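Local coordinates for prenyltransference for protein (Lavandula lanata, PDB 5HC8), which catalyses the head-to-middle condensation of two dimethylallyl diphosphate molecules to lavandulyl diphosphate, as a prenyltransferase related to the undecaprenyl diphosphate synthases, at residues N44-L55 and F220-L229. Numbering follows the deposited sequence.
Sequences NWKHIISRASQL and FPDFGEADLL
R51 and E225 form the salt bridge between helix 34-54 and the first turn of helix 225-237, whose short segments here approach to 9.5 Å between their axes. R51 NE donates to the anti lone pair of E225 OE2 at 2.7 Å, the carboxylate oxygen lying 15° out of the guanidinium plane; a weak second bond runs from R51 NH2 to the same oxygen. The arginine chain leaves with CG anti to its amide nitrogen (chi1 180°) and then bends at chi2 and chi3, which presents NE to the glutamate. L229 CD2 sits over one guanidinium face and Q54 OE1 over the opposite one, toward its rim. Waters extend the polar network: one donates to E225 OE1 and also meets H47 ND1, while a second water donates a hydrogen bond to E225 OE2.

Alongside the ion pair, apolar side chains fill the interface. I48 CD1 reaches F220 CZ and the edge of the F223 ring, 3.7 Å from F223 CD1, while L228 CD2 packs on A52 CB at 4.1 Å. L55 CD1 meets L229 CD1 at 3.8 Å. The rings of W45 and F220 meet with planes 68° apart, neither lying over the face of the other, and F220 CE2 lies 3.5 Å from W45 NE1. At the N-cap position of helix 225-237, G224 N donates nearly straight to D227 OD2.

Replacing R51 by an alanine removes the whole guanidinium, and would probably leave the E225 carboxylate without its cationic mate and uncover one side of L229. The chemistry thus grades from a hydrated ion pair to a buried aromatic end, where W45 and F220 both touch I20 of the substrate pocket; this end, though not the ion pair, is probably second shell to that pocket.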
# COMPACT_ATOMS: atom_id res chain seq x y z
N ASN A 44 -24.76 -6.55 6.73
CA ASN A 44 -24.31 -5.31 7.36
C ASN A 44 -24.11 -4.18 6.38
O ASN A 44 -24.15 -3.02 6.77
CB ASN A 44 -22.99 -5.52 8.13
CG ASN A 44 -23.10 -6.53 9.24
OD1 ASN A 44 -22.11 -7.15 9.64
ND2 ASN A 44 -24.29 -6.73 9.73
N TRP A 45 -23.84 -4.51 5.12
CA TRP A 45 -23.43 -3.47 4.15
C TRP A 45 -24.41 -2.31 4.03
O TRP A 45 -24.02 -1.16 4.01
CB TRP A 45 -23.16 -4.05 2.81
CG TRP A 45 -22.04 -5.02 2.69
CD1 TRP A 45 -21.26 -5.54 3.67
CD2 TRP A 45 -21.63 -5.65 1.50
NE1 TRP A 45 -20.37 -6.39 3.16
CE2 TRP A 45 -20.59 -6.51 1.83
CE3 TRP A 45 -22.08 -5.60 0.18
CZ2 TRP A 45 -19.98 -7.33 0.90
CZ3 TRP A 45 -21.46 -6.40 -0.75
CH2 TRP A 45 -20.43 -7.25 -0.38
N LYS A 46 -25.72 -2.61 4.01
CA LYS A 46 -26.68 -1.55 3.75
C LYS A 46 -26.64 -0.48 4.85
O LYS A 46 -26.75 0.69 4.57
CB LYS A 46 -28.11 -2.12 3.49
CG LYS A 46 -28.70 -2.86 4.66
CD LYS A 46 -30.12 -3.38 4.42
CE LYS A 46 -30.52 -4.31 5.58
NZ LYS A 46 -29.66 -5.55 5.70
N HIS A 47 -26.47 -0.90 6.09
CA HIS A 47 -26.49 0.07 7.21
C HIS A 47 -25.19 0.88 7.22
O HIS A 47 -25.18 2.06 7.54
CB HIS A 47 -26.59 -0.65 8.51
CG HIS A 47 -27.78 -1.54 8.60
ND1 HIS A 47 -29.06 -1.04 8.55
CD2 HIS A 47 -27.89 -2.89 8.66
CE1 HIS A 47 -29.92 -2.05 8.62
NE2 HIS A 47 -29.23 -3.18 8.68
N ILE A 48 -24.11 0.24 6.77
CA ILE A 48 -22.84 0.96 6.65
C ILE A 48 -22.91 2.00 5.56
O ILE A 48 -22.40 3.11 5.72
CB ILE A 48 -21.70 -0.05 6.42
CG1 ILE A 48 -21.50 -0.83 7.72
CG2 ILE A 48 -20.42 0.68 6.09
CD1 ILE A 48 -20.84 -2.15 7.51
N ILE A 49 -23.49 1.64 4.41
CA ILE A 49 -23.57 2.57 3.29
C ILE A 49 -24.51 3.75 3.67
O ILE A 49 -24.20 4.91 3.45
CB ILE A 49 -24.10 1.86 2.05
CG1 ILE A 49 -23.09 0.84 1.55
CG2 ILE A 49 -24.47 2.87 0.98
CD1 ILE A 49 -23.70 -0.22 0.60
N SER A 50 -25.64 3.42 4.28
CA SER A 50 -26.55 4.48 4.83
C SER A 50 -25.85 5.41 5.74
O SER A 50 -26.01 6.62 5.60
CB SER A 50 -27.63 3.91 5.71
OG SER A 50 -28.57 3.35 4.92
N ARG A 51 -25.11 4.85 6.70
CA ARG A 51 -24.39 5.66 7.67
C ARG A 51 -23.36 6.58 7.00
O ARG A 51 -23.30 7.77 7.30
CB ARG A 51 -23.80 4.77 8.74
CG ARG A 51 -23.02 5.48 9.82
CD ARG A 51 -23.77 6.57 10.59
NE ARG A 51 -24.68 5.90 11.54
CZ ARG A 51 -25.19 6.51 12.60
NH1 ARG A 51 -24.89 7.75 12.82
NH2 ARG A 51 -26.01 5.87 13.39
N ALA A 52 -22.58 6.04 6.05
CA ALA A 52 -21.55 6.82 5.38
C ALA A 52 -22.22 7.98 4.63
O ALA A 52 -21.74 9.12 4.65
CB ALA A 52 -20.77 5.95 4.40
N SER A 53 -23.38 7.70 4.02
CA SER A 53 -24.15 8.75 3.33
C SER A 53 -24.59 9.92 4.25
O SER A 53 -24.32 11.10 3.98
CB SER A 53 -25.34 8.15 2.57
OG SER A 53 -26.13 9.15 1.96
N GLN A 54 -25.11 9.53 5.41
CA GLN A 54 -25.58 10.48 6.43
C GLN A 54 -24.43 11.29 6.88
O GLN A 54 -24.56 12.47 7.18
CB GLN A 54 -26.11 9.76 7.65
CG GLN A 54 -27.41 8.98 7.49
CD GLN A 54 -27.70 8.15 8.77
OE1 GLN A 54 -27.48 8.63 9.91
NE2 GLN A 54 -28.11 6.89 8.58
N LEU A 55 -23.26 10.68 6.95
CA LEU A 55 -22.10 11.40 7.46
C LEU A 55 -21.49 12.35 6.43
O LEU A 55 -20.57 13.07 6.72
CB LEU A 55 -21.03 10.42 7.94
CG LEU A 55 -21.31 9.65 9.22
CD1 LEU A 55 -20.39 8.48 9.30
CD2 LEU A 55 -21.16 10.49 10.49
N PHE A 220 -15.86 -9.12 10.61
CA PHE A 220 -16.77 -8.27 9.87
C PHE A 220 -18.28 -8.59 10.12
O PHE A 220 -19.10 -7.67 10.03
CB PHE A 220 -16.55 -8.26 8.41
CG PHE A 220 -17.30 -7.12 7.73
CD1 PHE A 220 -16.83 -5.82 7.81
CD2 PHE A 220 -18.48 -7.35 7.06
CE1 PHE A 220 -17.54 -4.78 7.27
CE2 PHE A 220 -19.15 -6.31 6.47
CZ PHE A 220 -18.68 -5.03 6.57
N PRO A 221 -18.65 -9.87 10.34
CA PRO A 221 -20.07 -10.04 10.66
C PRO A 221 -20.55 -9.24 11.90
O PRO A 221 -21.76 -8.99 12.04
CB PRO A 221 -20.19 -11.55 10.90
CG PRO A 221 -19.20 -12.12 9.99
CD PRO A 221 -17.99 -11.16 10.15
N ASP A 222 -19.63 -8.88 12.80
CA ASP A 222 -19.95 -8.04 13.99
C ASP A 222 -19.82 -6.53 13.73
O ASP A 222 -20.09 -5.73 14.63
CB ASP A 222 -19.05 -8.44 15.18
CG ASP A 222 -19.34 -9.83 15.69
OD1 ASP A 222 -20.52 -10.23 15.62
OD2 ASP A 222 -18.37 -10.53 16.09
N PHE A 223 -19.46 -6.15 12.51
CA PHE A 223 -19.07 -4.79 12.19
C PHE A 223 -20.30 -4.02 11.79
O PHE A 223 -20.97 -4.37 10.85
CB PHE A 223 -18.10 -4.80 11.00
CG PHE A 223 -17.47 -3.49 10.72
CD1 PHE A 223 -18.14 -2.53 9.97
CD2 PHE A 223 -16.20 -3.18 11.19
CE1 PHE A 223 -17.57 -1.30 9.66
CE2 PHE A 223 -15.64 -1.94 10.89
CZ PHE A 223 -16.33 -1.00 10.13
N GLY A 224 -20.59 -2.96 12.50
CA GLY A 224 -21.76 -2.16 12.19
C GLY A 224 -21.50 -0.70 12.08
O GLY A 224 -20.34 -0.24 11.94
N GLU A 225 -22.58 0.05 12.21
CA GLU A 225 -22.49 1.49 12.10
C GLU A 225 -21.54 2.11 13.15
O GLU A 225 -20.84 3.10 12.84
CB GLU A 225 -23.83 2.15 12.16
CG GLU A 225 -24.77 1.68 11.06
CD GLU A 225 -26.11 2.42 11.12
OE1 GLU A 225 -27.11 1.70 11.11
OE2 GLU A 225 -26.15 3.67 11.12
N ALA A 226 -21.57 1.61 14.39
CA ALA A 226 -20.70 2.18 15.45
C ALA A 226 -19.19 1.99 15.07
O ALA A 226 -18.36 2.81 15.43
CB ALA A 226 -20.96 1.57 16.83
N ASP A 227 -18.86 0.91 14.37
CA ASP A 227 -17.46 0.61 13.99
C ASP A 227 -16.97 1.54 12.90
O ASP A 227 -15.80 1.91 12.91
CB ASP A 227 -17.32 -0.89 13.64
CG ASP A 227 -17.85 -1.78 14.77
OD1 ASP A 227 -17.21 -1.76 15.81
OD2 ASP A 227 -18.92 -2.41 14.67
N LEU A 228 -17.85 1.96 12.02
CA LEU A 228 -17.59 3.04 11.07
C LEU A 228 -17.33 4.35 11.80
O LEU A 228 -16.39 5.07 11.51
CB LEU A 228 -18.70 3.17 10.02
CG LEU A 228 -18.47 4.31 9.04
CD1 LEU A 228 -17.14 4.12 8.28
CD2 LEU A 228 -19.61 4.53 8.04
N LEU A 229 -18.17 4.66 12.78
CA LEU A 229 -17.98 5.81 13.59
C LEU A 229 -16.68 5.82 14.35
O LEU A 229 -16.03 6.85 14.47
CB LEU A 229 -19.16 5.89 14.59
CG LEU A 229 -20.38 6.74 14.28
CD1 LEU A 229 -20.56 7.44 12.94
CD2 LEU A 229 -21.67 6.12 14.79
O HOH W 1 -29.04 2.14 8.79
O HOH W 2 -28.16 5.01 10.12